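Local coordinates for protein toll (Drosophila melanogaster, PDB 4LXR) that acts as a cell-surface receptor for the activated cytokine spaetzle C-106, triggering Toll signalling in antifungal immunity and in dorsal-ventral patterning of the embryo, at residues N397-I402 against L416-N421; T376-D381 against S404-S409. All coordinates share one frame; numbering follows the deposited sequence.

Interaction 1 (N397-I402 against L416-N421); sequences NRLRTI and LHLDHN. With NAG (2-acetamido-2-deoxy-beta-D-glucopyranose), chain E.
Asn421 lies alongside Leu399, the two side chains pointing the same way, with Asn421 CG, beside the backbone N and anti to the carbonyl carbon (chi1 -84°), 3.6 Å from Leu399 CB. The Leu399 N-H is aimed almost straight at the amide oxygen (N to Asn421 OD1 3.0 Å, 168° at the hydrogen), while a second bond, from Asn397 N, is weak; both call for caution, the modelled position of this oxygen being doubtful. At the other end of the amide, Asn421 ND2 donates to Leu418 O over 3.0 Å at 178°, the acceptor lying in the amide plane but the nitrogen standing above the carbonyl plane, and it bonds Met394 O as well. Asn421 and Asn397 are the asparagines of the leucine-rich-repeat consensus LxxLxLxxNxL in consecutive repeats; Asn397 likewise bonds Leu370 O and Leu375 N. An alanine in place of Asn421 would probably leave Leu399 N and Met394 O without this partner and open a gap beside Leu399. Leu418 forks: its CD2 meets Leu399 CD1 at 3.8 Å, the chains crossing at about a right angle, and its CD1 meets Ile402 CD1 tip to tip at 3.9 Å. Water 1 donates to Asn397 O and His420 O and bonds O6 of the N-acetylglucosamine next to His420. The Arg398 chain is bent at chi2 and chi3; NH1 donates to Asn397 O (3.1 Å) and NH2 forms a salt bridge with Asp422.

Interaction 2 (T376-D381 against S404-S409); sequences TGISGD and SRAFVS
The Phe407 ring is met by Ile378 CD1, which approaches obliquely beside the CZ-CE2 bond, 3.9 Å from Phe407 CZ and 4.1 Å from Phe407 CE2, with the two side chains crossing at about a right angle. Ile402 CG2 comes up to CE2 close to the ring plane, and Leu416 CD2 stands over one face at its CZ rim, 4.3 Å from Phe407 CZ, so branched aliphatic groups gather around this end of the ring. The torsions of Ile378 account for its double role: CG1 lies beside the backbone N (chi1 -51°) and chi2 of -171° stretches CD1 out to the ring, whereas CG2, anti to the backbone N, turns to Ala406 CB at 3.8 Å. Ala406 CB also rests 3.7 Å from Ser379 O. Next to it the backbones come near each other, Gly380 CA lying 4.2 Å from Ala406 N, an approach made where Gly380 has no side chain. Polar linkage between the segments runs through solvent: water 2 donates to both Ser379 O and Ala406 O, at 3.0 Å in each case. The hydroxyl of Ser379 is engaged away from the contact, with Asp356. Ala406 and Phe407 are the middle residues of a type I turn from Arg405 to Val408, and Phe407 and Phe383 hold the same place in successive leucine-rich repeats, where this phenylalanine of the typical repeat fills the interior. The neighbours named here are loops and short strands: Ile378 touches Phe383 and Met394, Phe407 touches Met445 in a loop, and the short parallel strands 377-378 and 401-402 bring the two segments together, Ile378 also sharing a backbone hydrogen bond with Asp403.

Interactions 1 and 2 have centres about 12 Å apart and interleave along the chain, in the order 376-381, 397-402, 404-409, 416-421, so that they join repeats 10, 11 and 12 of the extracellular leucine-rich-repeat domain. Their shared element is the parallel pair of short strands 377-378 and 401-402, where Arg400 N lies 3.0 Å from Thr376 O and Thr401 O 3.0 Å from Ile378 N, both probable hydrogen bonds. Leu399 CD2 also packs on Gly377 N at 3.5 Å. Interaction 1 in addition reaches strand 415-417 of the long parallel run. Each contact thus ties one repeat to the next, successive steps of the solenoid that forms the receptor's ectodomain.

Interaction 1 (N397-I402 against L416-N421)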
ATOM      1  N   ASN A 397     -12.914 -13.649   0.517  1.00 27.15           N
ATOM      2  CA  ASN A 397     -13.778 -14.799   0.287  1.00 22.77           C
ATOM      3  C   ASN A 397     -14.985 -14.670   1.226  1.00 25.46           C
ATOM      4  O   ASN A 397     -15.307 -13.570   1.642  1.00 27.61           O
ATOM      5  CB  ASN A 397     -13.009 -16.108   0.486  1.00 21.38           C
ATOM      6  CG  ASN A 397     -12.234 -16.528  -0.760  1.00 26.95           C
ATOM      7  OD1 ASN A 397     -12.712 -17.353  -1.538  1.00 33.82           O
ATOM      8  ND2 ASN A 397     -11.038 -15.963  -0.957  1.00 20.83           N
ATOM      9  N   ARG A 398     -15.659 -15.772   1.541  1.00 23.41           N
ATOM     10  CA  ARG A 398     -16.756 -15.768   2.512  1.00 23.95           C
ATOM     11  C   ARG A 398     -16.426 -16.761   3.622  1.00 30.65           C
ATOM     12  O   ARG A 398     -17.301 -17.489   4.096  1.00 28.07           O
ATOM     13  CB  ARG A 398     -18.080 -16.183   1.866  1.00 24.73           C
ATOM     14  CG  ARG A 398     -18.454 -15.443   0.570  1.00 39.70           C
ATOM     15  CD  ARG A 398     -18.416 -13.932   0.707  1.00 41.07           C
ATOM     16  NE  ARG A 398     -19.301 -13.458   1.764  1.00 58.51           N
ATOM     17  CZ  ARG A 398     -18.965 -12.565   2.691  1.00 67.64           C
ATOM     18  NH1 ARG A 398     -17.746 -12.035   2.712  1.00 63.47           N
ATOM     19  NH2 ARG A 398     -19.854 -12.208   3.609  1.00 76.44           N
ATOM     20  N   LEU A 399     -15.160 -16.802   4.027  1.00 23.71           N
ATOM     21  CA  LEU A 399     -14.703 -17.815   4.979  1.00 27.71           C
ATOM     22  C   LEU A 399     -15.388 -17.635   6.309  1.00 30.93           C
ATOM     23  O   LEU A 399     -15.434 -16.534   6.838  1.00 30.00           O
ATOM     24  CB  LEU A 399     -13.188 -17.750   5.172  1.00 23.42           C
ATOM     25  CG  LEU A 399     -12.348 -18.171   3.971  1.00 23.45           C
ATOM     26  CD1 LEU A 399     -10.855 -18.086   4.318  1.00 23.42           C
ATOM     27  CD2 LEU A 399     -12.747 -19.589   3.620  1.00 25.61           C
ATOM     28  N   ARG A 400     -15.929 -18.722   6.838  1.00 30.72           N
ATOM     29  CA  ARG A 400     -16.644 -18.671   8.101  1.00 28.20           C
ATOM     30  C   ARG A 400     -16.071 -19.703   9.083  1.00 36.12           C
ATOM     31  O   ARG A 400     -15.996 -19.451  10.286  1.00 37.91           O
ATOM     32  CB  ARG A 400     -18.152 -18.854   7.870  1.00 34.13           C
ATOM     33  CG  ARG A 400     -18.891 -19.594   8.969  1.00 49.43           C
ATOM     34  CD  ARG A 400     -20.070 -18.792   9.504  1.00 68.64           C
ATOM     35  NE  ARG A 400     -20.687 -19.433  10.667  1.00 74.36           N
ATOM     36  CZ  ARG A 400     -20.207 -19.348  11.907  1.00 76.46           C
ATOM     37  NH1 ARG A 400     -19.101 -18.648  12.146  1.00 77.89           N
ATOM     38  NH2 ARG A 400     -20.826 -19.965  12.906  1.00 68.35           N
ATOM     39  N   THR A 401     -15.653 -20.859   8.581  1.00 26.93           N
ATOM     40  CA  THR A 401     -15.046 -21.847   9.461  1.00 34.31           C
ATOM     41  C   THR A 401     -13.656 -22.270   9.024  1.00 26.87           C
ATOM     42  O   THR A 401     -13.347 -22.335   7.833  1.00 37.19           O
ATOM     43  CB  THR A 401     -15.897 -23.125   9.604  1.00 34.90           C
ATOM     44  OG1 THR A 401     -15.781 -23.905   8.405  1.00 36.66           O
ATOM     45  CG2 THR A 401     -17.344 -22.778   9.876  1.00 29.15           C
ATOM     46  N   ILE A 402     -12.831 -22.566  10.016  1.00 27.15           N
ATOM     47  CA  ILE A 402     -11.493 -23.078   9.806  1.00 28.12           C
ATOM     48  C   ILE A 402     -11.363 -24.343  10.639  1.00 36.61           C
ATOM     49  O   ILE A 402     -11.424 -24.286  11.864  1.00 34.91           O
ATOM     50  CB  ILE A 402     -10.428 -22.067  10.252  1.00 28.64           C
ATOM     51  CG1 ILE A 402     -10.650 -20.725   9.551  1.00 34.27           C
ATOM     52  CG2 ILE A 402      -9.007 -22.607   9.961  1.00 26.22           C
ATOM     53  CD1 ILE A 402      -9.470 -19.778   9.666  1.00 37.03           C
ATOM     54  N   LEU A 416       0.183 -15.503   6.056  1.00 25.13           N
ATOM     55  CA  LEU A 416      -1.189 -15.969   5.974  1.00 23.04           C
ATOM     56  C   LEU A 416      -2.151 -14.778   5.911  1.00 27.36           C
ATOM     57  O   LEU A 416      -2.292 -14.031   6.874  1.00 27.38           O
ATOM     58  CB  LEU A 416      -1.502 -16.875   7.168  1.00 22.41           C
ATOM     59  CG  LEU A 416      -2.933 -17.414   7.247  1.00 27.87           C
ATOM     60  CD1 LEU A 416      -3.354 -18.089   5.922  1.00 21.95           C
ATOM     61  CD2 LEU A 416      -3.064 -18.377   8.412  1.00 25.17           C
ATOM     62  N   HIS A 417      -2.792 -14.596   4.762  1.00 23.28           N
ATOM     63  CA  HIS A 417      -3.746 -13.503   4.566  1.00 22.83           C
ATOM     64  C   HIS A 417      -5.177 -14.008   4.483  1.00 30.54           C
ATOM     65  O   HIS A 417      -5.568 -14.656   3.502  1.00 25.05           O
ATOM     66  CB  HIS A 417      -3.413 -12.725   3.298  1.00 28.78           C
ATOM     67  CG  HIS A 417      -2.022 -12.175   3.286  1.00 31.01           C
ATOM     68  ND1 HIS A 417      -1.723 -10.897   3.709  1.00 35.07           N
ATOM     69  CD2 HIS A 417      -0.846 -12.736   2.918  1.00 30.50           C
ATOM     70  CE1 HIS A 417      -0.424 -10.691   3.589  1.00 35.08           C
ATOM     71  NE2 HIS A 417       0.131 -11.792   3.116  1.00 34.94           N
ATOM     72  N   LEU A 418      -5.951 -13.688   5.513  1.00 25.11           N
ATOM     73  CA  LEU A 418      -7.343 -14.076   5.589  1.00 22.00           C
ATOM     74  C   LEU A 418      -8.224 -12.849   5.727  1.00 27.15           C
ATOM     75  O   LEU A 418      -9.346 -12.942   6.224  1.00 27.89           O
ATOM     76  CB  LEU A 418      -7.581 -15.039   6.763  1.00 21.86           C
ATOM     77  CG  LEU A 418      -6.869 -16.391   6.639  1.00 29.79           C
ATOM     78  CD1 LEU A 418      -7.115 -17.246   7.865  1.00 29.69           C
ATOM     79  CD2 LEU A 418      -7.284 -17.141   5.356  1.00 26.27           C
ATOM     80  N   ASP A 419      -7.728 -11.702   5.267  1.00 20.84           N
ATOM     81  CA  ASP A 419      -8.467 -10.447   5.424  1.00 30.61           C
ATOM     82  C   ASP A 419      -9.777 -10.392   4.610  1.00 29.18           C
ATOM     83  O   ASP A 419      -9.841 -10.931   3.517  1.00 31.20           O
ATOM     84  CB  ASP A 419      -7.573  -9.254   5.068  1.00 24.85           C
ATOM     85  CG  ASP A 419      -6.761  -9.490   3.793  1.00 28.27           C
ATOM     86  OD1 ASP A 419      -6.203 -10.589   3.637  1.00 28.59           O
ATOM     87  OD2 ASP A 419      -6.681  -8.584   2.936  1.00 37.29           O
ATOM     88  N   HIS A 420     -10.797  -9.720   5.153  1.00 30.31           N
ATOM     89  CA  HIS A 420     -12.080  -9.498   4.473  1.00 30.48           C
ATOM     90  C   HIS A 420     -12.850 -10.811   4.291  1.00 29.82           C
ATOM     91  O   HIS A 420     -13.201 -11.206   3.186  1.00 32.24           O
ATOM     92  CB  HIS A 420     -11.892  -8.778   3.120  1.00 25.72           C
ATOM     93  CG  HIS A 420     -10.961  -7.604   3.179  1.00 30.86           C
ATOM     94  ND1 HIS A 420     -11.229  -6.474   3.923  1.00 30.12           N
ATOM     95  CD2 HIS A 420      -9.762  -7.388   2.588  1.00 29.87           C
ATOM     96  CE1 HIS A 420     -10.238  -5.613   3.790  1.00 27.11           C
ATOM     97  NE2 HIS A 420      -9.337  -6.140   2.978  1.00 34.00           N
ATOM     98  N   ASN A 421     -13.084 -11.491   5.396  1.00 26.62           N
ATOM     99  CA  ASN A 421     -13.852 -12.719   5.390  1.00 28.71           C
ATOM    100  C   ASN A 421     -14.896 -12.642   6.502  1.00 32.51           C
ATOM    101  O   ASN A 421     -15.164 -11.552   7.013  1.00 29.09           O
ATOM    102  CB  ASN A 421     -12.915 -13.925   5.535  1.00 24.01           C
ATOM    103  CG  ASN A 421     -12.320 -14.349   4.204  1.00 31.47           C
ATOM    104  OD1 ASN A 421     -13.040 -14.861   3.348  1.00 29.10           O
ATOM    105  ND2 ASN A 421     -11.013 -14.128   4.012  1.00 25.36           N
TER
HETATM  106  C1  NAG E   1     -14.825  -5.720   4.973  1.00 39.48           C
HETATM  107  C2  NAG E   1     -14.650  -4.463   4.101  1.00 43.61           C
HETATM  108  C3  NAG E   1     -15.884  -4.241   3.226  1.00 46.04           C
HETATM  109  C4  NAG E   1     -16.233  -5.503   2.445  1.00 53.97           C
HETATM  110  C5  NAG E   1     -16.390  -6.665   3.421  1.00 55.72           C
HETATM  111  C6  NAG E   1     -16.719  -7.978   2.751  1.00 57.04           C
HETATM  112  C7  NAG E   1     -13.178  -2.744   5.071  1.00 54.00           C
HETATM  113  C8  NAG E   1     -13.109  -1.529   5.947  1.00 51.57           C
HETATM  114  N2  NAG E   1     -14.393  -3.286   4.916  1.00 53.50           N
HETATM  115  O3  NAG E   1     -15.624  -3.150   2.351  1.00 39.84           O
HETATM  116  O4  NAG E   1     -17.468  -5.331   1.758  1.00 59.39           O
HETATM  117  O5  NAG E   1     -15.160  -6.850   4.135  1.00 50.88           O
HETATM  118  O6  NAG E   1     -15.682  -8.385   1.869  1.00 62.52           O
HETATM  119  O7  NAG E   1     -12.181  -3.214   4.531  1.00 54.90           O
HETATM  120  O   HOH W   1     -15.232 -10.818   1.226  1.00 42.39           O

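Interaction 2 (T376-D381 against S404-S409)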
ATOM      1  N   THR A 376     -16.077 -20.783   1.594  1.00 30.50           N
ATOM      2  CA  THR A 376     -16.728 -20.616   2.889  1.00 27.01           C
ATOM      3  C   THR A 376     -16.029 -21.342   4.025  1.00 25.75           C
ATOM      4  O   THR A 376     -16.374 -21.143   5.167  1.00 26.20           O
ATOM      5  CB  THR A 376     -18.163 -21.126   2.880  1.00 31.15           C
ATOM      6  OG1 THR A 376     -18.185 -22.449   2.335  1.00 31.55           O
ATOM      7  CG2 THR A 376     -19.066 -20.215   2.077  1.00 28.74           C
ATOM      8  N   GLY A 377     -15.051 -22.181   3.720  1.00 30.69           N
ATOM      9  CA  GLY A 377     -14.425 -22.964   4.761  1.00 25.94           C
ATOM     10  C   GLY A 377     -13.019 -23.377   4.410  1.00 33.39           C
ATOM     11  O   GLY A 377     -12.589 -23.269   3.260  1.00 24.83           O
ATOM     12  N   ILE A 378     -12.277 -23.811   5.419  1.00 25.74           N
ATOM     13  CA  ILE A 378     -10.991 -24.447   5.191  1.00 25.60           C
ATOM     14  C   ILE A 378     -11.097 -25.765   5.915  1.00 34.91           C
ATOM     15  O   ILE A 378     -11.390 -25.796   7.125  1.00 28.54           O
ATOM     16  CB  ILE A 378      -9.813 -23.641   5.758  1.00 30.03           C
ATOM     17  CG1 ILE A 378      -9.877 -22.193   5.284  1.00 28.12           C
ATOM     18  CG2 ILE A 378      -8.485 -24.282   5.349  1.00 24.95           C
ATOM     19  CD1 ILE A 378      -8.639 -21.386   5.633  1.00 23.83           C
ATOM     20  N   SER A 379     -10.915 -26.855   5.181  1.00 27.15           N
ATOM     21  CA  SER A 379     -11.147 -28.166   5.764  1.00 36.28           C
ATOM     22  C   SER A 379      -9.849 -28.683   6.357  1.00 36.93           C
ATOM     23  O   SER A 379      -8.786 -28.089   6.155  1.00 27.93           O
ATOM     24  CB  SER A 379     -11.697 -29.152   4.722  1.00 34.74           C
ATOM     25  OG  SER A 379     -10.702 -29.520   3.776  1.00 28.68           O
ATOM     26  N   GLY A 380      -9.946 -29.787   7.091  1.00 31.78           N
ATOM     27  CA  GLY A 380      -8.776 -30.401   7.683  1.00 34.40           C
ATOM     28  C   GLY A 380      -7.831 -31.065   6.698  1.00 37.67           C
ATOM     29  O   GLY A 380      -6.691 -31.346   7.049  1.00 46.20           O
ATOM     30  N   ASP A 381      -8.287 -31.302   5.465  1.00 37.51           N
ATOM     31  CA  ASP A 381      -7.484 -32.035   4.477  1.00 35.76           C
ATOM     32  C   ASP A 381      -6.896 -31.202   3.345  1.00 37.60           C
ATOM     33  O   ASP A 381      -5.896 -31.598   2.745  1.00 38.04           O
ATOM     34  CB  ASP A 381      -8.302 -33.169   3.847  1.00 47.10           C
ATOM     35  CG  ASP A 381      -8.445 -34.370   4.762  1.00 53.15           C
ATOM     36  OD1 ASP A 381      -7.730 -34.441   5.781  1.00 50.04           O
ATOM     37  OD2 ASP A 381      -9.267 -35.253   4.443  1.00 64.81           O
ATOM     38  N   SER A 404     -10.127 -27.379  12.812  1.00 30.73           N
ATOM     39  CA  SER A 404      -9.133 -27.294  13.879  1.00 44.60           C
ATOM     40  C   SER A 404      -7.803 -27.895  13.435  1.00 39.92           C
ATOM     41  O   SER A 404      -6.761 -27.543  13.966  1.00 42.97           O
ATOM     42  CB  SER A 404      -9.642 -27.946  15.175  1.00 38.47           C
ATOM     43  OG  SER A 404      -9.886 -29.328  14.984  1.00 47.45           O
ATOM     44  N   ARG A 405      -7.838 -28.775  12.437  1.00 42.14           N
ATOM     45  CA  ARG A 405      -6.613 -29.378  11.920  1.00 38.98           C
ATOM     46  C   ARG A 405      -6.161 -28.817  10.573  1.00 39.84           C
ATOM     47  O   ARG A 405      -5.251 -29.371   9.941  1.00 45.50           O
ATOM     48  CB  ARG A 405      -6.743 -30.908  11.861  1.00 46.29           C
ATOM     49  CG  ARG A 405      -7.016 -31.534  13.228  1.00 52.66           C
ATOM     50  CD  ARG A 405      -6.888 -33.049  13.231  1.00 64.09           C
ATOM     51  NE  ARG A 405      -5.527 -33.512  12.961  1.00 76.91           N
ATOM     52  CZ  ARG A 405      -4.515 -33.450  13.827  1.00 77.22           C
ATOM     53  NH1 ARG A 405      -4.692 -32.922  15.030  1.00 77.61           N
ATOM     54  NH2 ARG A 405      -3.316 -33.907  13.482  1.00 74.89           N
ATOM     55  N   ALA A 406      -6.766 -27.706  10.148  1.00 30.07           N
ATOM     56  CA  ALA A 406      -6.439 -27.100   8.849  1.00 31.51           C
ATOM     57  C   ALA A 406      -4.955 -26.791   8.658  1.00 34.44           C
ATOM     58  O   ALA A 406      -4.411 -26.973   7.561  1.00 29.60           O
ATOM     59  CB  ALA A 406      -7.257 -25.844   8.625  1.00 29.52           C
ATOM     60  N   PHE A 407      -4.306 -26.332   9.725  1.00 31.65           N
ATOM     61  CA  PHE A 407      -2.937 -25.844   9.620  1.00 33.74           C
ATOM     62  C   PHE A 407      -1.917 -26.630  10.443  1.00 30.33           C
ATOM     63  O   PHE A 407      -0.844 -26.127  10.767  1.00 32.68           O
ATOM     64  CB  PHE A 407      -2.886 -24.350   9.939  1.00 30.30           C
ATOM     65  CG  PHE A 407      -3.644 -23.511   8.957  1.00 35.28           C
ATOM     66  CD1 PHE A 407      -3.088 -23.200   7.710  1.00 30.81           C
ATOM     67  CD2 PHE A 407      -4.924 -23.053   9.257  1.00 25.80           C
ATOM     68  CE1 PHE A 407      -3.809 -22.434   6.783  1.00 32.99           C
ATOM     69  CE2 PHE A 407      -5.640 -22.281   8.346  1.00 29.08           C
ATOM     70  CZ  PHE A 407      -5.092 -21.978   7.108  1.00 26.55           C
ATOM     71  N   VAL A 408      -2.238 -27.876  10.747  1.00 30.02           N
ATOM     72  CA  VAL A 408      -1.310 -28.703  11.492  1.00 34.00           C
ATOM     73  C   VAL A 408      -0.074 -29.054  10.656  1.00 41.68           C
ATOM     74  O   VAL A 408       1.017 -29.154  11.198  1.00 43.66           O
ATOM     75  CB  VAL A 408      -1.988 -29.979  12.077  1.00 48.65           C
ATOM     76  CG1 VAL A 408      -2.692 -30.776  10.992  1.00 47.56           C
ATOM     77  CG2 VAL A 408      -0.968 -30.851  12.780  1.00 52.67           C
ATOM     78  N   SER A 409      -0.230 -29.182   9.337  1.00 39.31           N
ATOM     79  CA  SER A 409       0.854 -29.702   8.499  1.00 36.72           C
ATOM     80  C   SER A 409       1.563 -28.668   7.625  1.00 42.48           C
ATOM     81  O   SER A 409       2.434 -29.015   6.823  1.00 42.72           O
ATOM     82  CB  SER A 409       0.348 -30.858   7.635  1.00 39.97           C
ATOM     83  OG  SER A 409      -0.161 -31.901   8.454  1.00 49.80           O
TER
HETATM   84  O   HOH W   2      -5.947 -28.209   5.344  1.00 38.14           O